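Local coordinates for 3-Hydroxyacyl-CoA dehydrogenase (Ralstonia eutropha H16, PDB 4PZE), which probably catalyses the reversible NAD+-dependent oxidation of (3S)-3-hydroxyacyl-CoA thioesters to 3-oxoacyl-CoA, and binds acetoacetyl-coenzyme A, at residues 86-91 with 114-119; 92-97 with 124-129; 152-157 with 185-190. All coordinates share one frame; numbering follows the deposited sequence.

Contacts 1 and 3 involve strands of the mixed sheet of the NAD-binding domain; contact 2 lies between two helices packed against it. The segments of contacts 1 and 2 alternate along the chain: strand 85-88, helix 94-107, strand 113-117, helix 123-127. Their centres are about 10 Å apart, and Lys97 of contact 2 inserts its amine among polar atoms of contact 1. Contact 3 comes later, its centre about 13 Å from that of contact 1 and 15 Å from that of contact 2. It ties strand 150-155 to the start of helix 189-205 of the C-terminal domain. Contacts 1 and 3 both reach the bound acetoacetyl-coenzyme A, consistent with a position at the cleft between the domains.

Contact 1: 86-91 with 114-119; sequences VIEAAT and IASNTS. With CAA (acetoacetyl-coenzyme A), chain J.
Glu88 and Ser116 face each other across two neighbouring parallel strands, and the carboxylate of Glu88 does most of the side-chain work here. Its CG stands anti to the backbone N (chi1 179°), and a sharp bend at chi2 (-85°) then folds the carboxylate back so that its two oxygens serve different partners. OE1 comes within 2.9 Å of Ser116 OG; the hydroxyl has a second acceptor in Asn117 O, 3.1 Å from Ser116 OG, and the proton may go to either. Lys97 adds a salt bridge to OE1. The other oxygen turns to its own chain: Glu88 OE2 lies 2.6 Å from Ala90 N and 3.2 Å from Thr91 N, accepting from both, which should hold the chain in its bend after the strand and help to offset the buried charge. Ser116 projects from the same face of the sheet as Glu88, and with OG anti to its own backbone N (chi1 173°) the hydroxyl reaches the carboxylate. On the other face of the sheet, Ile87 CG1 rests 3.9 Å from Ala115 CB in plain apolar contact; Ala115 also packs on Met139 and Ile87 on Val6.

The backbone ladder confirms the pairing. Ala115 N donates to Val86 O over 2.8 Å, Glu88 N to Ala115 O over 2.9 Å, and Asn117 N to Glu88 O over 3.0 Å. Beyond the ladder Ser119, a predicted NAD+ and CoA site, borders the acetoacetyl group of the ligand. Strand 85-88, helix 94-107 and strand 113-117 form one beta-alpha-beta crossover, the repeating element of the Rossmann-type NAD-binding fold.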
loop_
_atom_site.group_PDB
_atom_site.type_symbol
_atom_site.label_atom_id
_atom_site.label_comp_id
_atom_site.label_asym_id
_atom_site.label_seq_id
_atom_site.Cartn_x
_atom_site.Cartn_y
_atom_site.Cartn_z
ATOM N N VAL A 86 21.112 18.319 19.190
ATOM C CA VAL A 86 20.394 17.392 20.056
ATOM C C VAL A 86 19.081 16.966 19.422
ATOM O O VAL A 86 18.342 17.781 18.874
ATOM C CB VAL A 86 20.057 18.018 21.415
ATOM C CG1 VAL A 86 19.558 16.950 22.383
ATOM C CG2 VAL A 86 21.267 18.751 21.974
ATOM N N ILE A 87 18.791 15.681 19.537
ATOM C CA ILE A 87 17.575 15.096 19.009
ATOM C C ILE A 87 16.790 14.613 20.193
ATOM O O ILE A 87 17.253 13.729 20.879
ATOM C CB ILE A 87 17.893 13.864 18.130
ATOM C CG1 ILE A 87 18.604 14.295 16.840
ATOM C CG2 ILE A 87 16.624 13.060 17.838
ATOM C CD1 ILE A 87 19.446 13.210 16.224
ATOM N N GLU A 88 15.612 15.185 20.430
ATOM C CA GLU A 88 14.744 14.727 21.509
ATOM C C GLU A 88 14.043 13.460 21.054
ATOM O O GLU A 88 13.455 13.419 19.977
ATOM C CB GLU A 88 13.737 15.811 21.900
ATOM C CG GLU A 88 12.770 15.414 23.014
ATOM C CD GLU A 88 11.562 14.652 22.498
ATOM O OE1 GLU A 88 10.799 15.219 21.674
ATOM O OE2 GLU A 88 11.388 13.485 22.908
ATOM N N ALA A 89 14.126 12.417 21.869
ATOM C CA ALA A 89 13.575 11.134 21.494
ATOM C C ALA A 89 13.015 10.402 22.718
ATOM O O ALA A 89 13.239 9.215 22.921
ATOM C CB ALA A 89 14.646 10.318 20.806
ATOM N N ALA A 90 12.259 11.130 23.525
ATOM C CA ALA A 90 11.797 10.635 24.806
ATOM C C ALA A 90 10.299 10.394 24.866
ATOM O O ALA A 90 9.876 9.508 25.577
ATOM C CB ALA A 90 12.195 11.613 25.895
ATOM N N THR A 91 9.490 11.165 24.148
ATOM C CA THR A 91 8.058 11.223 24.471
ATOM C C THR A 91 7.132 11.797 23.384
ATOM O O THR A 91 7.459 12.793 22.732
ATOM C CB THR A 91 7.860 12.062 25.761
ATOM O OG1 THR A 91 6.503 11.974 26.209
ATOM C CG2 THR A 91 8.214 13.539 25.514
ATOM N N ILE A 114 18.141 21.904 17.414
ATOM C CA ILE A 114 17.337 21.014 18.246
ATOM C C ILE A 114 16.303 20.297 17.350
ATOM O O ILE A 114 15.506 20.945 16.648
ATOM C CB ILE A 114 16.610 21.804 19.360
ATOM C CG1 ILE A 114 17.605 22.724 20.098
ATOM C CG2 ILE A 114 15.890 20.849 20.306
ATOM C CD1 ILE A 114 16.988 23.696 21.087
ATOM N N ALA A 115 16.338 18.962 17.357
ATOM C CA ALA A 115 15.385 18.160 16.603
ATOM C C ALA A 115 14.456 17.480 17.557
ATOM O O ALA A 115 14.718 17.421 18.763
ATOM C CB ALA A 115 16.099 17.124 15.772
ATOM N N SER A 116 13.350 16.983 17.018
ATOM C CA SER A 116 12.402 16.195 17.807
ATOM C C SER A 116 11.771 15.119 16.941
ATOM O O SER A 116 11.168 15.402 15.897
ATOM C CB SER A 116 11.323 17.074 18.445
ATOM O OG SER A 116 10.327 16.281 19.063
ATOM N N ASN A 117 11.972 13.882 17.366
ATOM C CA ASN A 117 11.330 12.739 16.772
ATOM C C ASN A 117 9.835 12.787 17.146
ATOM O O ASN A 117 9.474 13.406 18.140
ATOM C CB ASN A 117 12.011 11.477 17.306
ATOM C CG ASN A 117 11.537 10.223 16.621
ATOM O OD1 ASN A 117 10.643 9.538 17.107
ATOM N ND2 ASN A 117 12.134 9.914 15.492
ATOM N N THR A 118 8.979 12.167 16.340
ATOM C CA THR A 118 7.523 12.185 16.547
ATOM C C THR A 118 7.018 11.267 15.457
ATOM O O THR A 118 7.799 10.791 14.655
ATOM C CB THR A 118 6.953 13.591 16.876
ATOM O OG1 THR A 118 5.512 13.524 17.013
ATOM C CG2 THR A 118 7.343 14.635 15.783
ATOM N N SER A 119 5.707 11.071 15.415
ATOM C CA SER A 119 4.822 10.723 14.299
ATOM C C SER A 119 3.571 11.602 14.209
ATOM O O SER A 119 2.963 11.693 13.135
ATOM C CB SER A 119 4.420 9.259 14.398
ATOM O OG SER A 119 5.007 8.662 15.536
HETATM N N1A CAA J . 10.017 -14.993 13.777
HETATM C C2A CAA J . 10.136 -14.630 12.482
HETATM N N3A CAA J . 10.904 -13.590 12.081
HETATM C C4A CAA J . 11.627 -12.821 12.953
HETATM C C5A CAA J . 11.538 -13.172 14.388
HETATM C C6A CAA J . 10.671 -14.331 14.764
HETATM N N6A CAA J . 10.532 -14.721 16.056
HETATM N N7A CAA J . 12.324 -12.286 15.036
HETATM C C8A CAA J . 12.869 -11.442 14.119
HETATM N N9A CAA J . 12.449 -11.743 12.870
HETATM C C1B CAA J . 12.910 -10.989 11.650
HETATM C C2B CAA J . 12.624 -11.732 10.357
HETATM O O2B CAA J . 13.508 -12.853 10.229
HETATM C C3B CAA J . 12.770 -10.657 9.287
HETATM O O3B CAA J . 14.040 -10.705 8.609
HETATM P P3B CAA J . 14.389 -11.662 7.337
HETATM O O7A CAA J . 14.998 -12.892 7.978
HETATM O O8A CAA J . 15.374 -10.868 6.512
HETATM O O9A CAA J . 13.081 -11.901 6.612
HETATM C C4B CAA J . 12.564 -9.332 10.041
HETATM O O4B CAA J . 12.341 -9.687 11.418
HETATM C C5B CAA J . 11.398 -8.484 9.520
HETATM O O5B CAA J . 11.424 -8.351 8.092
HETATM P P1A CAA J . 10.270 -9.008 7.158
HETATM O O1A CAA J . 10.535 -10.488 7.035
HETATM O O2A CAA J . 8.926 -8.586 7.707
HETATM O O3A CAA J . 10.534 -8.398 5.675
HETATM P P2A CAA J . 9.456 -7.679 4.694
HETATM O O4A CAA J . 9.845 -7.914 3.246
HETATM O O5A CAA J . 8.044 -7.993 5.137
HETATM O O6A CAA J . 9.797 -6.142 5.042
HETATM C CBP CAA J . 8.598 -4.450 6.336
HETATM C CCP CAA J . 8.854 -5.074 4.964
HETATM C CDP CAA J . 9.927 -4.007 6.936
HETATM C CEP CAA J . 7.996 -5.512 7.250
HETATM C CAP CAA J . 7.707 -3.191 6.192
HETATM O OAP CAA J . 7.151 -3.069 4.874
HETATM C C9P CAA J . 6.550 -3.161 7.157
HETATM O O9P CAA J . 5.566 -3.852 6.939
HETATM N N8P CAA J . 6.663 -2.349 8.212
HETATM C C7P CAA J . 5.604 -2.198 9.199
HETATM C C6P CAA J . 5.444 -0.761 9.703
HETATM C C5P CAA J . 5.051 0.228 8.609
HETATM O O5P CAA J . 4.966 -0.115 7.438
HETATM N N4P CAA J . 4.784 1.492 8.939
HETATM C C3P CAA J . 4.776 2.004 10.292
HETATM C C2P CAA J . 5.396 3.398 10.398
HETATM S S1P CAA J . 4.234 4.681 10.762
HETATM C C1 CAA J . 3.447 4.186 12.165
HETATM O O1 CAA J . 3.643 3.094 12.651
HETATM C C2 CAA J . 2.460 5.057 12.899
HETATM C C3 CAA J . 3.022 5.580 14.205
HETATM O O3 CAA J . 2.306 6.337 14.840
HETATM C C4 CAA J . 4.400 5.204 14.701
#

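Contact 2: 92-97 with 124-129; sequences ENYDLK and TKLAAV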
loop_
_atom_site.group_PDB
_atom_site.type_symbol
_atom_site.label_atom_id
_atom_site.label_comp_id
_atom_site.label_asym_id
_atom_site.label_seq_id
_atom_site.Cartn_x
_atom_site.Cartn_y
_atom_site.Cartn_z
ATOM N N GLU A 92 5.962 11.174 23.232
ATOM C CA GLU A 92 4.846 11.723 22.438
ATOM C C GLU A 92 3.826 12.472 23.314
ATOM O O GLU A 92 2.795 12.952 22.833
ATOM C CB GLU A 92 4.153 10.607 21.666
ATOM C CG GLU A 92 5.061 9.912 20.658
ATOM C CD GLU A 92 5.355 10.759 19.424
ATOM O OE1 GLU A 92 5.529 11.994 19.522
ATOM O OE2 GLU A 92 5.423 10.166 18.337
ATOM N N ASN A 93 4.121 12.588 24.606
ATOM C CA ASN A 93 3.328 13.435 25.474
ATOM C C ASN A 93 3.656 14.904 25.210
ATOM O O ASN A 93 4.808 15.324 25.427
ATOM C CB ASN A 93 3.591 13.110 26.945
ATOM C CG ASN A 93 2.745 13.945 27.855
ATOM O OD1 ASN A 93 3.153 15.028 28.281
ATOM N ND2 ASN A 93 1.523 13.501 28.079
ATOM N N TYR A 94 2.656 15.680 24.775
ATOM C CA TYR A 94 2.906 17.066 24.416
ATOM C C TYR A 94 3.501 17.882 25.570
ATOM O O TYR A 94 4.537 18.521 25.395
ATOM C CB TYR A 94 1.655 17.750 23.857
ATOM C CG TYR A 94 1.943 19.163 23.374
ATOM C CD1 TYR A 94 2.537 19.400 22.139
ATOM C CD2 TYR A 94 1.678 20.258 24.187
ATOM C CE1 TYR A 94 2.832 20.693 21.722
ATOM C CE2 TYR A 94 1.965 21.545 23.787
ATOM C CZ TYR A 94 2.535 21.767 22.551
ATOM O OH TYR A 94 2.812 23.074 22.186
ATOM N N ASP A 95 2.891 17.870 26.750
ATOM C CA ASP A 95 3.356 18.805 27.792
ATOM C C ASP A 95 4.724 18.451 28.345
ATOM O O ASP A 95 5.493 19.335 28.691
ATOM C CB ASP A 95 2.329 18.959 28.907
ATOM C CG ASP A 95 1.094 19.738 28.454
ATOM O OD1 ASP A 95 1.251 20.798 27.806
ATOM O OD2 ASP A 95 -0.038 19.292 28.731
ATOM N N LEU A 96 5.037 17.162 28.409
ATOM C CA LEU A 96 6.390 16.714 28.773
ATOM C C LEU A 96 7.426 17.099 27.704
ATOM O O LEU A 96 8.523 17.574 28.015
ATOM C CB LEU A 96 6.407 15.193 28.973
ATOM C CG LEU A 96 7.754 14.533 29.346
ATOM C CD1 LEU A 96 8.311 15.101 30.643
ATOM C CD2 LEU A 96 7.609 13.025 29.445
ATOM N N LYS A 97 7.077 16.869 26.443
ATOM C CA LYS A 97 7.913 17.299 25.320
ATOM C C LYS A 97 8.310 18.767 25.436
ATOM O O LYS A 97 9.470 19.112 25.236
ATOM C CB LYS A 97 7.164 17.104 24.007
ATOM C CG LYS A 97 8.018 16.662 22.831
ATOM C CD LYS A 97 7.123 16.006 21.788
ATOM C CE LYS A 97 7.903 15.463 20.614
ATOM N NZ LYS A 97 8.502 14.136 20.890
ATOM N N THR A 124 5.720 22.834 14.093
ATOM C CA THR A 124 5.606 24.274 14.212
ATOM C C THR A 124 5.232 24.669 15.610
ATOM O O THR A 124 5.777 25.640 16.140
ATOM C CB THR A 124 4.562 24.817 13.229
ATOM O OG1 THR A 124 5.079 24.632 11.916
ATOM C CG2 THR A 124 4.266 26.305 13.431
ATOM N N LYS A 125 4.300 23.930 16.207
ATOM C CA LYS A 125 3.825 24.199 17.580
ATOM C C LYS A 125 4.952 24.025 18.601
ATOM O O LYS A 125 5.095 24.845 19.511
ATOM C CB LYS A 125 2.626 23.310 17.910
ATOM C CG LYS A 125 1.952 23.641 19.226
ATOM C CD LYS A 125 0.435 23.779 19.112
ATOM C CE LYS A 125 -0.199 23.967 20.499
ATOM N NZ LYS A 125 -0.958 25.247 20.687
ATOM N N LEU A 126 5.780 22.994 18.415
ATOM C CA LEU A 126 6.986 22.800 19.223
ATOM C C LEU A 126 7.990 23.918 18.962
ATOM O O LEU A 126 8.273 24.714 19.843
ATOM C CB LEU A 126 7.651 21.446 18.925
ATOM C CG LEU A 126 6.799 20.237 19.258
ATOM C CD1 LEU A 126 7.307 18.933 18.664
ATOM C CD2 LEU A 126 6.722 20.137 20.760
ATOM N N ALA A 127 8.527 23.985 17.752
ATOM C CA ALA A 127 9.576 24.929 17.466
ATOM C C ALA A 127 9.281 26.243 18.160
ATOM O O ALA A 127 10.183 26.870 18.694
ATOM C CB ALA A 127 9.711 25.142 15.973
ATOM N N ALA A 128 8.024 26.661 18.176
ATOM C CA ALA A 128 7.679 27.960 18.748
ATOM C C ALA A 128 7.914 28.116 20.258
ATOM O O ALA A 128 7.854 29.245 20.757
ATOM C CB ALA A 128 6.237 28.291 18.435
ATOM N N VAL A 129 8.137 27.011 20.983
ATOM C CA VAL A 129 8.438 27.082 22.426
ATOM C C VAL A 129 9.915 27.305 22.758
ATOM O O VAL A 129 10.215 27.642 23.898
ATOM C CB VAL A 129 7.958 25.848 23.233
ATOM C CG1 VAL A 129 6.535 25.482 22.850
ATOM C CG2 VAL A 129 8.919 24.664 23.114
#
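The phenol ring of Tyr94 is the flat group that touches across this contact, and two side chains of the facing helix meet it obliquely. Leu126 CD2 lies 4.0 Å from Tyr94 CE1, the two side chains running past each other in opposite directions. Lys125 crosses the phenol at about a right angle, and its CE is 3.6 Å from Tyr94 OH, an approach by the aliphatic chain rather than by the amine. With CG anti to the backbone N (chi1 -175°), Tyr94 can extend from the first turn of its helix to the neighbouring one. Helices 94-107 and 123-127 each follow a parallel strand of the Rossmann-type sheet, 85-88 and 113-117, and meet on one face of it, where Lys97 and Leu126 both touch Ser116. Deeper in, Lys97 CE touches Leu126 CD1 at 4.0 Å. A bend at chi4 (81°) turns the amine back toward the strand ends, where Thr91 O and Asn117 O accept from NZ; Glu92 OE1 is a long salt-bridge partner, 3.9 Å from Lys97 NZ. Glu92 binds NAD+, and Lys97 is predicted to. Asn93 is the N-cap residue: its OD1 accepts from Leu96 N at 2.8 Å, in the carbonyl plane.

Contact 3: 152-157 with 185-190; sequences ELIRGL and PGFVVN. With CAA (acetoacetyl-coenzyme A), chain J.
Glu152 sends its carboxylate against the backbone that opens helix 189-205, while Ile154, on the same side of the strand, packs on Phe187. OE2 of Glu152 accepts two N-H groups, from Val189 N at 2.6 Å and Val188 N at 2.9 Å; the first arrives on the syn side, the second from above the carboxylate plane. Beside it, Ile154 CD1 sits over one face of the Phe187 ring, 3.5 Å from the ring centroid and 22° off its normal, a CH-pi contact. Glu152 OE1 approaches the edge of that ring, 3.8 Å from Phe187 CD2, with carboxylate and ring planes 76° apart.

A bridging water joins the same groups: it donates to Glu152 OE1 (2.8 Å from the water) and to Gly186 O, and accepts from Asn190 N (2.7 Å from the water), so three points of the two segments are pinned together. Glu152 owes its reach to a chain extended beyond CG. Further out, Val188 and Val189 pack on Ala209 and Gly217 of the second subunit, and Asn190 borders the thioester of acetoacetyl-coenzyme A, though its exact placement there is doubtful. Glu152 also adjoins His140, predicted to be important for catalysis, consistent with the interdomain active-site cleft of the 3-hydroxyacyl-CoA dehydrogenase family.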
loop_
_atom_site.group_PDB
_atom_site.type_symbol
_atom_site.label_atom_id
_atom_site.label_comp_id
_atom_site.label_asym_id
_atom_site.label_seq_id
_atom_site.Cartn_x
_atom_site.Cartn_y
_atom_site.Cartn_z
ATOM N N GLU A 152 11.729 10.916 7.841
ATOM C CA GLU A 152 10.930 12.056 7.418
ATOM C C GLU A 152 11.571 13.235 8.130
ATOM O O GLU A 152 11.797 13.172 9.325
ATOM C CB GLU A 152 9.440 11.883 7.770
ATOM C CG GLU A 152 8.637 11.020 6.781
ATOM C CD GLU A 152 7.140 10.852 7.143
ATOM O OE1 GLU A 152 6.781 10.774 8.342
ATOM O OE2 GLU A 152 6.294 10.787 6.217
ATOM N N LEU A 153 11.933 14.269 7.371
ATOM C CA LEU A 153 12.511 15.502 7.899
ATOM C C LEU A 153 11.421 16.525 7.756
ATOM O O LEU A 153 10.999 16.829 6.643
ATOM C CB LEU A 153 13.689 15.971 7.045
ATOM C CG LEU A 153 14.968 15.145 6.964
ATOM C CD1 LEU A 153 15.927 15.786 5.959
ATOM C CD2 LEU A 153 15.603 15.033 8.347
ATOM N N ILE A 154 10.972 17.070 8.865
ATOM C CA ILE A 154 9.737 17.807 8.859
ATOM C C ILE A 154 10.025 19.238 9.270
ATOM O O ILE A 154 10.475 19.521 10.398
ATOM C CB ILE A 154 8.719 17.137 9.765
ATOM C CG1 ILE A 154 8.491 15.688 9.292
ATOM C CG2 ILE A 154 7.413 17.903 9.738
ATOM C CD1 ILE A 154 8.390 14.680 10.425
ATOM N N ARG A 155 9.816 20.143 8.320
ATOM C CA ARG A 155 10.106 21.536 8.563
ATOM C C ARG A 155 8.914 22.155 9.233
ATOM O O ARG A 155 7.826 22.146 8.702
ATOM C CB ARG A 155 10.417 22.265 7.265
ATOM C CG ARG A 155 11.679 21.762 6.592
ATOM C CD ARG A 155 11.994 22.497 5.299
ATOM N NE ARG A 155 12.279 23.922 5.516
ATOM C CZ ARG A 155 12.924 24.723 4.667
ATOM N NH1 ARG A 155 13.413 24.272 3.505
ATOM N NH2 ARG A 155 13.117 25.986 5.015
ATOM N N GLY A 156 9.121 22.692 10.413
ATOM C CA GLY A 156 8.153 23.591 10.974
ATOM C C GLY A 156 8.090 24.786 10.056
ATOM O O GLY A 156 8.934 24.978 9.193
ATOM N N LEU A 157 7.092 25.619 10.273
ATOM C CA LEU A 157 6.942 26.815 9.482
ATOM C C LEU A 157 8.187 27.662 9.612
ATOM O O LEU A 157 8.439 28.451 8.743
ATOM C CB LEU A 157 5.736 27.618 9.967
ATOM C CG LEU A 157 4.956 28.307 8.872
ATOM C CD1 LEU A 157 4.263 27.263 8.018
ATOM C CD2 LEU A 157 3.942 29.253 9.486
ATOM N N PRO A 185 -0.507 17.400 9.381
ATOM C CA PRO A 185 -0.946 16.204 10.081
ATOM C C PRO A 185 -0.598 14.913 9.311
ATOM O O PRO A 185 -0.920 14.810 8.125
ATOM C CB PRO A 185 -2.470 16.405 10.180
ATOM C CG PRO A 185 -2.668 17.888 10.138
ATOM C CD PRO A 185 -1.593 18.379 9.206
ATOM N N GLY A 186 0.054 13.949 9.979
ATOM C CA GLY A 186 0.475 12.692 9.345
ATOM C C GLY A 186 1.699 12.762 8.405
ATOM O O GLY A 186 2.095 11.776 7.797
ATOM N N PHE A 187 2.293 13.932 8.258
ATOM C CA PHE A 187 3.444 14.075 7.376
ATOM C C PHE A 187 3.172 13.367 6.036
ATOM O O PHE A 187 2.158 13.654 5.397
ATOM C CB PHE A 187 4.698 13.602 8.121
ATOM C CG PHE A 187 4.817 14.189 9.519
ATOM C CD1 PHE A 187 4.394 15.492 9.786
ATOM C CD2 PHE A 187 5.347 13.451 10.552
ATOM C CE1 PHE A 187 4.486 16.020 11.044
ATOM C CE2 PHE A 187 5.446 13.986 11.823
ATOM C CZ PHE A 187 5.020 15.270 12.066
ATOM N N VAL A 188 4.026 12.460 5.604
ATOM C CA VAL A 188 3.799 11.817 4.330
ATOM C C VAL A 188 3.387 10.364 4.504
ATOM O O VAL A 188 2.346 9.931 4.003
ATOM C CB VAL A 188 5.056 11.964 3.446
ATOM C CG1 VAL A 188 5.041 11.002 2.257
ATOM C CG2 VAL A 188 5.169 13.407 2.969
ATOM N N VAL A 189 4.187 9.590 5.218
ATOM C CA VAL A 189 3.962 8.163 5.223
ATOM C C VAL A 189 2.627 7.886 5.859
ATOM O O VAL A 189 1.733 7.288 5.230
ATOM C CB VAL A 189 5.076 7.400 5.924
ATOM C CG1 VAL A 189 4.708 5.935 6.043
ATOM C CG2 VAL A 189 6.375 7.545 5.127
ATOM N N ASN A 190 2.471 8.349 7.092
ATOM C CA ASN A 190 1.238 8.066 7.828
ATOM C C ASN A 190 0.030 8.672 7.163
ATOM O O ASN A 190 -1.059 8.074 7.183
ATOM C CB ASN A 190 1.329 8.524 9.291
ATOM C CG ASN A 190 2.277 7.659 10.114
ATOM O OD1 ASN A 190 2.922 8.143 11.039
ATOM N ND2 ASN A 190 2.387 6.389 9.758
HETATM N N1A CAA J . 10.017 -14.993 13.777
HETATM C C2A CAA J . 10.136 -14.630 12.482
HETATM N N3A CAA J . 10.904 -13.590 12.081
HETATM C C4A CAA J . 11.627 -12.821 12.953
HETATM C C5A CAA J . 11.538 -13.172 14.388
HETATM C C6A CAA J . 10.671 -14.331 14.764
HETATM N N6A CAA J . 10.532 -14.721 16.056
HETATM N N7A CAA J . 12.324 -12.286 15.036
HETATM C C8A CAA J . 12.869 -11.442 14.119
HETATM N N9A CAA J . 12.449 -11.743 12.870
HETATM C C1B CAA J . 12.910 -10.989 11.650
HETATM C C2B CAA J . 12.624 -11.732 10.357
HETATM O O2B CAA J . 13.508 -12.853 10.229
HETATM C C3B CAA J . 12.770 -10.657 9.287
HETATM O O3B CAA J . 14.040 -10.705 8.609
HETATM P P3B CAA J . 14.389 -11.662 7.337
HETATM O O7A CAA J . 14.998 -12.892 7.978
HETATM O O8A CAA J . 15.374 -10.868 6.512
HETATM O O9A CAA J . 13.081 -11.901 6.612
HETATM C C4B CAA J . 12.564 -9.332 10.041
HETATM O O4B CAA J . 12.341 -9.687 11.418
HETATM C C5B CAA J . 11.398 -8.484 9.520
HETATM O O5B CAA J . 11.424 -8.351 8.092
HETATM P P1A CAA J . 10.270 -9.008 7.158
HETATM O O1A CAA J . 10.535 -10.488 7.035
HETATM O O2A CAA J . 8.926 -8.586 7.707
HETATM O O3A CAA J . 10.534 -8.398 5.675
HETATM P P2A CAA J . 9.456 -7.679 4.694
HETATM O O4A CAA J . 9.845 -7.914 3.246
HETATM O O5A CAA J . 8.044 -7.993 5.137
HETATM O O6A CAA J . 9.797 -6.142 5.042
HETATM C CBP CAA J . 8.598 -4.450 6.336
HETATM C CCP CAA J . 8.854 -5.074 4.964
HETATM C CDP CAA J . 9.927 -4.007 6.936
HETATM C CEP CAA J . 7.996 -5.512 7.250
HETATM C CAP CAA J . 7.707 -3.191 6.192
HETATM O OAP CAA J . 7.151 -3.069 4.874
HETATM C C9P CAA J . 6.550 -3.161 7.157
HETATM O O9P CAA J . 5.566 -3.852 6.939
HETATM N N8P CAA J . 6.663 -2.349 8.212
HETATM C C7P CAA J . 5.604 -2.198 9.199
HETATM C C6P CAA J . 5.444 -0.761 9.703
HETATM C C5P CAA J . 5.051 0.228 8.609
HETATM O O5P CAA J . 4.966 -0.115 7.438
HETATM N N4P CAA J . 4.784 1.492 8.939
HETATM C C3P CAA J . 4.776 2.004 10.292
HETATM C C2P CAA J . 5.396 3.398 10.398
HETATM S S1P CAA J . 4.234 4.681 10.762
HETATM C C1 CAA J . 3.447 4.186 12.165
HETATM O O1 CAA J . 3.643 3.094 12.651
HETATM C C2 CAA J . 2.460 5.057 12.899
HETATM C C3 CAA J . 3.022 5.580 14.205
HETATM O O3 CAA J . 2.306 6.337 14.840
HETATM C C4 CAA J . 4.400 5.204 14.701
HETATM O O HOH W 1 4.164 9.899 8.436
#